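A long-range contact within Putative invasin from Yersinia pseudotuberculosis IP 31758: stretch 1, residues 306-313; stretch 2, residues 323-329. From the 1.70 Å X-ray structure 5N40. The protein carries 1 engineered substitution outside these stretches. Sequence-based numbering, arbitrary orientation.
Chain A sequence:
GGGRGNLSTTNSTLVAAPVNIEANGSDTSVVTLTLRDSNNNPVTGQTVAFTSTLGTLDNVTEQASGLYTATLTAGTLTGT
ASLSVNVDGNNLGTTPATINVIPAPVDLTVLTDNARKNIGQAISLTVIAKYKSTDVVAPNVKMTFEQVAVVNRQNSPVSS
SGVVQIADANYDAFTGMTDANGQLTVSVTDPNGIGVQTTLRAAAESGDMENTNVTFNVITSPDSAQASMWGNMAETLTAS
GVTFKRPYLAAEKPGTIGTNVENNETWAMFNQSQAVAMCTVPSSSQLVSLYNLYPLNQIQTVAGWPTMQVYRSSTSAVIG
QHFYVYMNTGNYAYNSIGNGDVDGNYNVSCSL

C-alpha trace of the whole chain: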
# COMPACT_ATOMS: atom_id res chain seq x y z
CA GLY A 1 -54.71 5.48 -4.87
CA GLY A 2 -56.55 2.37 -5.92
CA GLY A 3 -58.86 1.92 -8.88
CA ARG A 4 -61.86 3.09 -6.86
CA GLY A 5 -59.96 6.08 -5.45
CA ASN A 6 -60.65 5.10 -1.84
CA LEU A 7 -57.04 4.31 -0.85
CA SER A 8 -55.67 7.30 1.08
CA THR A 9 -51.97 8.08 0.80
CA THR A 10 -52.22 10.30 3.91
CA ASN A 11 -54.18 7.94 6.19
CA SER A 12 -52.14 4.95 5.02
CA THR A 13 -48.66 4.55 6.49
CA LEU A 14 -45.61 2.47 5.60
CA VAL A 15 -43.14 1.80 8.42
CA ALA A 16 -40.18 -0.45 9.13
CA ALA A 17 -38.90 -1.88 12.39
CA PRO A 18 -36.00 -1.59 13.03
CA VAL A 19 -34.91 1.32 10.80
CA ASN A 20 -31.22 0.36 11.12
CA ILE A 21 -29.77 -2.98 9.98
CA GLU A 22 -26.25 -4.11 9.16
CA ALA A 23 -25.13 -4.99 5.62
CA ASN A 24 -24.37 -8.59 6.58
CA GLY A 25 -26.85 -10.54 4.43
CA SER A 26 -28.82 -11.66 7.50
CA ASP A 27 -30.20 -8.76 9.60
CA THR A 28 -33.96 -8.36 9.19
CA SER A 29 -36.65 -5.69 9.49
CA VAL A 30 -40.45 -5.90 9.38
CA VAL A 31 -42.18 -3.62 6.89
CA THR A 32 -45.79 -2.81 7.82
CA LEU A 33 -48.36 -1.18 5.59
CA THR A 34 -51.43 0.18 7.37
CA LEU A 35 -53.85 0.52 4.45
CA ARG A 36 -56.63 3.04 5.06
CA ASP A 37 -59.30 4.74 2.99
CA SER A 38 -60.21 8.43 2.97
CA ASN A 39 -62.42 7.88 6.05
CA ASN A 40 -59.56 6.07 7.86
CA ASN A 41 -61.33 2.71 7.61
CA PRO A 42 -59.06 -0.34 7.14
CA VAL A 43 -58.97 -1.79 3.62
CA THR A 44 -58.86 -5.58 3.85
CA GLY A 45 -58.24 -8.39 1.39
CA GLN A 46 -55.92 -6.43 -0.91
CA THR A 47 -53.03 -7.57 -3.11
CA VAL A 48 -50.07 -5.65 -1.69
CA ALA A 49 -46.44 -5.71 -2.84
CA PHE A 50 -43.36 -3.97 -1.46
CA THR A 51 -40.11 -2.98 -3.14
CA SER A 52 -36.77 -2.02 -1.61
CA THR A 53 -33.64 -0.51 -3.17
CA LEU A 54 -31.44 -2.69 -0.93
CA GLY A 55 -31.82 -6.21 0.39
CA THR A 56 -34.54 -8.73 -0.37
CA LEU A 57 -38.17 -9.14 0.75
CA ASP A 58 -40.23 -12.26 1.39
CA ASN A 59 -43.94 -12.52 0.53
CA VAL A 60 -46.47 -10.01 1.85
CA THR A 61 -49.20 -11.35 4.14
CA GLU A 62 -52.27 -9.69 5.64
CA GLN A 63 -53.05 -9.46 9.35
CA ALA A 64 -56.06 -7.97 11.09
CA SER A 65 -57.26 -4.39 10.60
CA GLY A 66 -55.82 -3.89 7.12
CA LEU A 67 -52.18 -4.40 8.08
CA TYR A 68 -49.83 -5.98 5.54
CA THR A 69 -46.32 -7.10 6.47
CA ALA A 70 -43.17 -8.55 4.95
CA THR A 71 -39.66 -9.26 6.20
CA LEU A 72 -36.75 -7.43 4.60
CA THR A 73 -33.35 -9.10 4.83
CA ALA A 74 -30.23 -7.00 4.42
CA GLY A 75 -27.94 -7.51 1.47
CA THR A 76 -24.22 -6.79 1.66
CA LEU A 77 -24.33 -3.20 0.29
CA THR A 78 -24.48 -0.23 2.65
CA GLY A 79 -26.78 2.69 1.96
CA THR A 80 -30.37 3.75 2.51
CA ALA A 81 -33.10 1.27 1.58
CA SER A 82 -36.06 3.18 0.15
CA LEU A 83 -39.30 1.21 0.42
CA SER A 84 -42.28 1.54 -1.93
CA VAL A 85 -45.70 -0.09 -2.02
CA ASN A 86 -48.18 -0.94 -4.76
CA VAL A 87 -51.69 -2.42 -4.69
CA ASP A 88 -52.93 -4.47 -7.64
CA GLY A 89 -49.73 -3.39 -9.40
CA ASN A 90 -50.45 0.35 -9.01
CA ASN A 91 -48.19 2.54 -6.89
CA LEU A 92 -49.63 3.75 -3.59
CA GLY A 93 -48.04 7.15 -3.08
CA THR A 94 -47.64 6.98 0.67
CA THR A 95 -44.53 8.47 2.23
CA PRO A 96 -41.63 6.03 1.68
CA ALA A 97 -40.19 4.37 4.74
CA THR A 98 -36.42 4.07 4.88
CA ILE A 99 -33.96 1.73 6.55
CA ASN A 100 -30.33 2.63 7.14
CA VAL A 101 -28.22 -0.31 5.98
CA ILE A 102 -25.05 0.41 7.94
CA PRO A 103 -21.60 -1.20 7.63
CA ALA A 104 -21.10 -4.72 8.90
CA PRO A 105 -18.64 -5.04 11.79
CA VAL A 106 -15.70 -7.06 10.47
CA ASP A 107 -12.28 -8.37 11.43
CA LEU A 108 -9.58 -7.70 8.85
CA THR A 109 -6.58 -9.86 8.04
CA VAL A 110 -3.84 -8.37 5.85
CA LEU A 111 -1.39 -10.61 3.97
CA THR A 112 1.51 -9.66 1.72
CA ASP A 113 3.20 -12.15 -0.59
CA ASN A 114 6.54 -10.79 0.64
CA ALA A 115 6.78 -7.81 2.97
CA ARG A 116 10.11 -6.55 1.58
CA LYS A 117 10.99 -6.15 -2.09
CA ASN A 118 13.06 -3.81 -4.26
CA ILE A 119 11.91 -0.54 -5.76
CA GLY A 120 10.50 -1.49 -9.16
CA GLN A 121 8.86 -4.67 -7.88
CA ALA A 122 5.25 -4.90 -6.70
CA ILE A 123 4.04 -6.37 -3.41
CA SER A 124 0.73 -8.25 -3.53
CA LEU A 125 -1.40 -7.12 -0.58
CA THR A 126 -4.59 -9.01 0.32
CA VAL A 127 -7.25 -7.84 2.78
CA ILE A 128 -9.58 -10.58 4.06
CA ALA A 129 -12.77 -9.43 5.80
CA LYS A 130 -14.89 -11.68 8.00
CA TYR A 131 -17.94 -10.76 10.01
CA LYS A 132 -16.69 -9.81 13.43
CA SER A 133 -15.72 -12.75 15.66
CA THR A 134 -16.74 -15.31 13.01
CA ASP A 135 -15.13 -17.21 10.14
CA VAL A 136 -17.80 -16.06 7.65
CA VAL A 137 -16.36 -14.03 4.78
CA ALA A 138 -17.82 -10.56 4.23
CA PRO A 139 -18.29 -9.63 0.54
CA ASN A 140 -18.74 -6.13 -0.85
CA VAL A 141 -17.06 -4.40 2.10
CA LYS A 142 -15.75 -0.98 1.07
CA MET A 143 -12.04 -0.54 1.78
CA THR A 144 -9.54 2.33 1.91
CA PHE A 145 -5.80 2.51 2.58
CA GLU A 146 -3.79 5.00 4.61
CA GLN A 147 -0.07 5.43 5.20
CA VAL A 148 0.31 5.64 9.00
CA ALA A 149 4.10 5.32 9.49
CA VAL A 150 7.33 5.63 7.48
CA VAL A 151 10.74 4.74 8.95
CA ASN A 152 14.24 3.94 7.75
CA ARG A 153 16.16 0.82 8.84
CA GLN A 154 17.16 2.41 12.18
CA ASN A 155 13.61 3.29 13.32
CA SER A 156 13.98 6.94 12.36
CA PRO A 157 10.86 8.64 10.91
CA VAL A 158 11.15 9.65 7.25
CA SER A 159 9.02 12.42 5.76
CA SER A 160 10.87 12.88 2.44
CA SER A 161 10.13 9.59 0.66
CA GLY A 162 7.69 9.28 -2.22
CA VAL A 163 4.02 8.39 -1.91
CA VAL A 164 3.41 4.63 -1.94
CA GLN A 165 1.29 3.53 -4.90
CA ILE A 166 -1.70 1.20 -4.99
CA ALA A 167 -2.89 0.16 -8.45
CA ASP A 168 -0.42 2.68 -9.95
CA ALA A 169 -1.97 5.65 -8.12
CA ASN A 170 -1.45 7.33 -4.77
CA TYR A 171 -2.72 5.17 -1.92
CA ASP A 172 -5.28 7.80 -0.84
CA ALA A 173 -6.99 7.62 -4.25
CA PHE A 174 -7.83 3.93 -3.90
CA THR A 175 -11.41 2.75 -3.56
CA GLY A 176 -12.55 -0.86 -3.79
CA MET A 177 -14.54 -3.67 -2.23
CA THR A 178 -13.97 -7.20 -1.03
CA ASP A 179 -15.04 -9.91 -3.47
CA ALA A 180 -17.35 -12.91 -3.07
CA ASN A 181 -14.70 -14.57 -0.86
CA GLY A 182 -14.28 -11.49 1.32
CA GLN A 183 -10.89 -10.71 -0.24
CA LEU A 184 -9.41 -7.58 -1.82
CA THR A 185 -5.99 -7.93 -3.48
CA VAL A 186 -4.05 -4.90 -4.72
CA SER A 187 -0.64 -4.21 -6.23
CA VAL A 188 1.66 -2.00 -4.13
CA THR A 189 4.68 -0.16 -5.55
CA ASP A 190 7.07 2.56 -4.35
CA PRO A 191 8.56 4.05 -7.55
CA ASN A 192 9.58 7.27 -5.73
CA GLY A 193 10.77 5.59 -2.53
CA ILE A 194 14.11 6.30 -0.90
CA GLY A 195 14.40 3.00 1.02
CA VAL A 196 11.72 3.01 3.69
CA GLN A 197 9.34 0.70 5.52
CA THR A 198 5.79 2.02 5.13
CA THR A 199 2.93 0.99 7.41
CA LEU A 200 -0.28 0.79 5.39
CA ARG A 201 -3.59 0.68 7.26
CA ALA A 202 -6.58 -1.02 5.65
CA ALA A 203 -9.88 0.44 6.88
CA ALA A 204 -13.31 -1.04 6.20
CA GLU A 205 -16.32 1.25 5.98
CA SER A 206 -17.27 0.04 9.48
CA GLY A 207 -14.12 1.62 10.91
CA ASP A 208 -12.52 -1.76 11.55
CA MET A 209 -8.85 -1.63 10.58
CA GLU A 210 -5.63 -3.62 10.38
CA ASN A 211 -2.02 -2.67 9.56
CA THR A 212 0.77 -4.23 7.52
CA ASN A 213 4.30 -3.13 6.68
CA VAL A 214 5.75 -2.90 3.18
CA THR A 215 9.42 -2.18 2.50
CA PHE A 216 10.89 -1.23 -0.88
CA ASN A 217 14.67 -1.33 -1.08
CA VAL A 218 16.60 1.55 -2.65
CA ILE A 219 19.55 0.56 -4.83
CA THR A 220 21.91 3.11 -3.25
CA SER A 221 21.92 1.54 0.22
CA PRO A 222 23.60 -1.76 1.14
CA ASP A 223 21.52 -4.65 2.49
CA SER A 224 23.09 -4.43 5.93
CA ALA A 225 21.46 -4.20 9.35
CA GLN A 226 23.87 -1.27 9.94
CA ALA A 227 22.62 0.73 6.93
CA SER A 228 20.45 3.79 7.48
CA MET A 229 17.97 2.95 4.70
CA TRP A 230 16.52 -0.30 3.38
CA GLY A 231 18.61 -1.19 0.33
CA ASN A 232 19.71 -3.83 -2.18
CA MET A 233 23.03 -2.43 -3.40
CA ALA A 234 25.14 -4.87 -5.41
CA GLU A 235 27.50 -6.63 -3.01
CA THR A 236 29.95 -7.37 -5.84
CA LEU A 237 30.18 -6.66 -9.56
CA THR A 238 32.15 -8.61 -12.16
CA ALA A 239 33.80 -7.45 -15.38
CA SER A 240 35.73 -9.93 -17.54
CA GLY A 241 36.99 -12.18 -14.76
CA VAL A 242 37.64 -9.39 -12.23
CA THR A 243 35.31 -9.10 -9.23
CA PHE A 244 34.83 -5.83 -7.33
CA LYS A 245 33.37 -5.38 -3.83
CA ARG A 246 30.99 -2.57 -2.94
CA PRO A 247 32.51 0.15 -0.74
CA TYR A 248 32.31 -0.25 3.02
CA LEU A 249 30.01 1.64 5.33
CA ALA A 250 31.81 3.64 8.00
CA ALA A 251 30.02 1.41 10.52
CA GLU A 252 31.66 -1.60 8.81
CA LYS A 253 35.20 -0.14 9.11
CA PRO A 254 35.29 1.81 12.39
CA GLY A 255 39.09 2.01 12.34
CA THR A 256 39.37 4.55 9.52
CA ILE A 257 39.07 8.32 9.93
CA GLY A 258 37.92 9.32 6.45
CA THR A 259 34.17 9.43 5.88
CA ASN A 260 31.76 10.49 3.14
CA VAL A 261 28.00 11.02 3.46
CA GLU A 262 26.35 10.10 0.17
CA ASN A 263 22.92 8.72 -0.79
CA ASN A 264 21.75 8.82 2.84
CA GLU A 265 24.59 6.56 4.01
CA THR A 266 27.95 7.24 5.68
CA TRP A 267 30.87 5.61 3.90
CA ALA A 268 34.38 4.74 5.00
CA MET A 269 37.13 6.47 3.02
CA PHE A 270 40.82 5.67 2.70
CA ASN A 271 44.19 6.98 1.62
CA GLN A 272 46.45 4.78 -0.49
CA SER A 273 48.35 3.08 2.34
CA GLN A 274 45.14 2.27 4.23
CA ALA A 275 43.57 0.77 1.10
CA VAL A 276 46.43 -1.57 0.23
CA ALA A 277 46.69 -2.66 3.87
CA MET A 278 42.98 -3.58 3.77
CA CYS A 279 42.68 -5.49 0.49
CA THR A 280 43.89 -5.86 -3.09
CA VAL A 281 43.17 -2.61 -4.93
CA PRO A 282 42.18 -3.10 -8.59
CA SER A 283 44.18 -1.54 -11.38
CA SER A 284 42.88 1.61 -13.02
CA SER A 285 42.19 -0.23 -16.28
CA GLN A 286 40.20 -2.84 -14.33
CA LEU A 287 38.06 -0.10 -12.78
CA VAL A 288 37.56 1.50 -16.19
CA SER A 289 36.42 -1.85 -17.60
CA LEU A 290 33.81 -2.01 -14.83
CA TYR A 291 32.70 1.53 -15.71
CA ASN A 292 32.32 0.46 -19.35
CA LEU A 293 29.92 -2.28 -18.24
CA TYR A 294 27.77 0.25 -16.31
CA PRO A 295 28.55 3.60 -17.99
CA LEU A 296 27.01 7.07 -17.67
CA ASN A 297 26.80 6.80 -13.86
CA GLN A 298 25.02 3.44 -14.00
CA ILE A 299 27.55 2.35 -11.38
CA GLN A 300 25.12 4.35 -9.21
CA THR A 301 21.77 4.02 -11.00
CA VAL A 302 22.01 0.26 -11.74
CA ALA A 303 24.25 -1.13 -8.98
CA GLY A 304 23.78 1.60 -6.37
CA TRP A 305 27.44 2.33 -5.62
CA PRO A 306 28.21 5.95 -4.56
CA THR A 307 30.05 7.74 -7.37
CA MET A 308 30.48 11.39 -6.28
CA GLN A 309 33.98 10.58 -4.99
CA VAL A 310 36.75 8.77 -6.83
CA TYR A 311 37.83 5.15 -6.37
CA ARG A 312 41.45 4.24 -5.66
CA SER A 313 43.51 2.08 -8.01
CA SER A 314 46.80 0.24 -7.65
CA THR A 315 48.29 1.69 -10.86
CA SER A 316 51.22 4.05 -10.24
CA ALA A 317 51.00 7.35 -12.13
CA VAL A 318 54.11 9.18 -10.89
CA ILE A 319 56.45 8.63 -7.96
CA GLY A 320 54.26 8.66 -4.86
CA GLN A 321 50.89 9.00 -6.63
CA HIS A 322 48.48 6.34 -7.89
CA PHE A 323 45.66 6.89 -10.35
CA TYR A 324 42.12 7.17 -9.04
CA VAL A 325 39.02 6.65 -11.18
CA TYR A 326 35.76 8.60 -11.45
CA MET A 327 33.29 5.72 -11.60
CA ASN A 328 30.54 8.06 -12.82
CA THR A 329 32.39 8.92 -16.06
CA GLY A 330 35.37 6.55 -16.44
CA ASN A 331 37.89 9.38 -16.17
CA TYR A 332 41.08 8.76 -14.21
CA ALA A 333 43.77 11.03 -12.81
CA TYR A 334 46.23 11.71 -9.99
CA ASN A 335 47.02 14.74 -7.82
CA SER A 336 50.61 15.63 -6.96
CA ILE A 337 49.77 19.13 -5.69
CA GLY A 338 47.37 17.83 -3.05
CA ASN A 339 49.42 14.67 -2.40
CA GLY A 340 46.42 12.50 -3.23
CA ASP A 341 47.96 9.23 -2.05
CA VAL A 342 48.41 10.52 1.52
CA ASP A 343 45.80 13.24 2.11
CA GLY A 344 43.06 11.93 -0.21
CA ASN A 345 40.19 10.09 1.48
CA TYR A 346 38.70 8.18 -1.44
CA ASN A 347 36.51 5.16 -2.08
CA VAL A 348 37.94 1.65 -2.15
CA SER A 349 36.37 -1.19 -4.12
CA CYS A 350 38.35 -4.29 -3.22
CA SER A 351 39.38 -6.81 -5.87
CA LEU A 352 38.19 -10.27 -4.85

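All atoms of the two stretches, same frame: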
# COMPACT_ATOMS: atom_id res chain seq x y z
N PRO A 306 28.08 4.48 -4.59
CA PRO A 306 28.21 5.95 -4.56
C PRO A 306 29.36 6.41 -5.45
O PRO A 306 30.50 5.93 -5.30
CB PRO A 306 28.50 6.25 -3.09
CG PRO A 306 29.19 5.01 -2.60
CD PRO A 306 28.56 3.86 -3.34
N THR A 307 29.09 7.37 -6.33
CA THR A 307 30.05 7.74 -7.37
C THR A 307 30.49 9.20 -7.32
O THR A 307 31.24 9.64 -8.21
CB THR A 307 29.48 7.44 -8.76
OG1 THR A 307 28.26 8.16 -8.94
CG2 THR A 307 29.24 5.95 -8.94
N MET A 308 30.05 9.98 -6.33
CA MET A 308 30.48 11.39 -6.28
C MET A 308 31.97 11.52 -5.99
O MET A 308 32.57 12.54 -6.35
CB MET A 308 29.67 12.16 -5.24
CG MET A 308 28.25 12.47 -5.67
SD MET A 308 27.34 13.41 -4.42
CE MET A 308 25.86 13.85 -5.33
N GLN A 309 32.57 10.53 -5.34
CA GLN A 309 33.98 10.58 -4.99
C GLN A 309 34.72 9.45 -5.70
O GLN A 309 34.15 8.38 -5.98
CB GLN A 309 34.20 10.48 -3.47
CG GLN A 309 33.35 11.44 -2.65
CD GLN A 309 33.50 12.90 -3.08
OE1 GLN A 309 34.47 13.27 -3.74
NE2 GLN A 309 32.52 13.72 -2.71
N VAL A 310 36.00 9.69 -5.98
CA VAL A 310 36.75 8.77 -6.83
C VAL A 310 37.07 7.48 -6.09
O VAL A 310 37.01 7.40 -4.85
CB VAL A 310 38.03 9.45 -7.35
CG1 VAL A 310 37.66 10.73 -8.09
CG2 VAL A 310 39.00 9.75 -6.20
N TYR A 311 37.44 6.46 -6.86
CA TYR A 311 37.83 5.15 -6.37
C TYR A 311 39.33 4.96 -6.59
O TYR A 311 39.86 5.30 -7.65
CB TYR A 311 37.05 4.04 -7.09
CG TYR A 311 35.62 3.90 -6.58
CD1 TYR A 311 34.70 4.92 -6.75
CD2 TYR A 311 35.21 2.75 -5.93
CE1 TYR A 311 33.40 4.80 -6.26
CE2 TYR A 311 33.91 2.61 -5.45
CZ TYR A 311 33.01 3.64 -5.62
OH TYR A 311 31.72 3.50 -5.14
N ARG A 312 40.01 4.41 -5.58
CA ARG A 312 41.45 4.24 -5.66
C ARG A 312 41.81 3.05 -6.54
O ARG A 312 41.09 2.05 -6.61
CB ARG A 312 42.06 4.06 -4.27
CG ARG A 312 41.99 5.31 -3.41
CD ARG A 312 42.93 5.24 -2.20
NE ARG A 312 43.10 6.56 -1.60
CZ ARG A 312 43.90 7.50 -2.07
NH1 ARG A 312 44.63 7.29 -3.17
NH2 ARG A 312 43.99 8.67 -1.46
N SER A 313 42.94 3.17 -7.24
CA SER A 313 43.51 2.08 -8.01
C SER A 313 44.92 1.78 -7.52
O SER A 313 45.51 2.55 -6.76
CB SER A 313 43.53 2.40 -9.51
OG SER A 313 44.77 2.98 -9.90
N PHE A 323 46.88 6.46 -9.70
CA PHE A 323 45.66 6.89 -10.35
C PHE A 323 44.44 6.56 -9.50
O PHE A 323 44.40 5.52 -8.84
CB PHE A 323 45.50 6.21 -11.71
CG PHE A 323 46.50 6.65 -12.74
CD1 PHE A 323 46.38 7.88 -13.36
CD2 PHE A 323 47.54 5.82 -13.11
CE1 PHE A 323 47.30 8.29 -14.32
CE2 PHE A 323 48.46 6.22 -14.06
CZ PHE A 323 48.33 7.45 -14.67
N TYR A 324 43.46 7.45 -9.53
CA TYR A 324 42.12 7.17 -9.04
C TYR A 324 41.16 7.30 -10.21
O TYR A 324 41.48 7.91 -11.24
CB TYR A 324 41.75 8.11 -7.89
CG TYR A 324 42.05 9.59 -8.12
CD1 TYR A 324 41.21 10.37 -8.91
CD2 TYR A 324 43.15 10.20 -7.53
CE1 TYR A 324 41.47 11.71 -9.11
CE2 TYR A 324 43.41 11.54 -7.72
CZ TYR A 324 42.56 12.29 -8.51
OH TYR A 324 42.81 13.63 -8.72
N VAL A 325 39.97 6.71 -10.08
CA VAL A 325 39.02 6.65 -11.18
C VAL A 325 37.69 7.24 -10.74
O VAL A 325 37.17 6.91 -9.66
CB VAL A 325 38.83 5.20 -11.67
CG1 VAL A 325 37.92 5.18 -12.89
CG2 VAL A 325 40.18 4.56 -12.01
N TYR A 326 37.13 8.11 -11.58
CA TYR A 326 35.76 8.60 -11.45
C TYR A 326 34.83 7.54 -12.00
O TYR A 326 34.72 7.36 -13.22
CB TYR A 326 35.59 9.91 -12.22
CG TYR A 326 36.44 11.07 -11.76
CD1 TYR A 326 37.81 11.10 -12.01
CD2 TYR A 326 35.87 12.16 -11.12
CE1 TYR A 326 38.59 12.17 -11.61
CE2 TYR A 326 36.64 13.24 -10.71
CZ TYR A 326 38.00 13.24 -10.96
OH TYR A 326 38.77 14.30 -10.56
N MET A 327 34.14 6.81 -11.12
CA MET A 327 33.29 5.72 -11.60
C MET A 327 31.96 6.20 -12.15
O MET A 327 31.16 5.38 -12.61
CB MET A 327 33.09 4.70 -10.47
CG MET A 327 34.38 3.98 -10.09
SD MET A 327 35.13 3.10 -11.48
CE MET A 327 33.96 1.78 -11.75
N ASN A 328 31.70 7.51 -12.14
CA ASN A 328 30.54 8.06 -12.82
C ASN A 328 30.79 8.35 -14.29
O ASN A 328 29.84 8.36 -15.09
CB ASN A 328 30.09 9.35 -12.12
CG ASN A 328 31.22 10.36 -11.95
OD1 ASN A 328 32.31 10.02 -11.48
ND2 ASN A 328 30.97 11.60 -12.35
N THR A 329 32.06 8.56 -14.68
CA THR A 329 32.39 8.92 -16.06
C THR A 329 33.49 8.07 -16.68
O THR A 329 33.66 8.15 -17.91
CB THR A 329 32.83 10.39 -16.14
OG1 THR A 329 33.93 10.61 -15.25
CG2 THR A 329 31.69 11.33 -15.79
O HOH W 1 33.34 7.70 -8.44
O HOH W 2 44.45 5.81 -5.91

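Val310 sits squarely over the ring of Tyr326: its CG1 lies 3.6 Å from the centroid of the Tyr326 ring and only 4° off the ring normal, so the methyl group meets the π face almost head-on in a CH-π contact. The closest ring atom to Val310 CG1 is Tyr326 CE2, at 3.8 Å. The approach is notable because the CA-to-CB bond of Tyr326 points away from stretch 1; its ring is reached by the valine, whose own CA-to-CB bond points toward stretch 2. The other methyl of Val310 is also engaged, with CG2 3.6 Å from CD1 of Tyr324, an oblique approach to that ring. Val310 thus packs against both tyrosines that flank Val325 in sequence; its CG1, over the Tyr326 face, is also 3.7 Å from Tyr324 CD1. It has more area covered by the opposing stretch than any other residue here.

Beside this cluster the backbones pair as antiparallel strands, their axes 4.7 Å apart at closest approach and their directions 143° apart. Tyr311 and Val325 form a hydrogen-bonded pair: Tyr311 N donates to Val325 O at 2.8 Å with an N-H...O angle of 172°, and Val325 N donates to Tyr311 O, also at 2.8 Å, with an angle of 160°. Both bonds are short and nearly straight. The next pair, Arg312 with Tyr324, is non-hydrogen-bonded; its CA atoms are 4.5 Å apart, against 5.2 Å between the CA atoms of Tyr311 and Val325. Side chains alternate accordingly, Arg312 and Tyr324 on one face of the sheet, Tyr311 and Val325 on the other.

At Ser313 the pairing loosens. Ser313 N donates to Phe323 O over 3.2 Å at a bent 136°, while Ser313 OG gives the same carbonyl oxygen, Phe323 O, a shorter hydrogen bond of 2.8 Å. The backbone amide and the hydroxyl of Ser313 thus share one acceptor, and the hydroxyl makes the shorter contact. Water 2 lies 2.9 Å from Phe323 O, to which it can donate, and accepts a weak hydrogen bond from Arg312 NH1 at 3.1 Å, so it can link the arginine to the partner strand.

On the Tyr311 side of the sheet, CD1 of Tyr311 packs 3.5 Å from CG of Met327. The sulfur is more distant: Met327 SD is 5.5 Å from the centroid of the Tyr311 ring and 30° off its normal. The far end of the ring is anchored within its own stretch, where Tyr311 OH donates a 2.7 Å hydrogen bond to Pro306 O, closing the loop that precedes the strand.

Past the paired strands, water 1 joins the two chain segments. It accepts a hydrogen bond from Met327 N at 2.9 Å and can donate to Thr307 O at 2.9 Å and Gln309 O at 2.7 Å, so it connects backbones that do not bond directly here. Thr307 still packs against Asn328, with Thr307 OG1 3.9 Å from Asn328 CB. Thr307 O and Asn328 OD1 lie 3.5 Å apart, but both are acceptors and no hydrogen bond joins them.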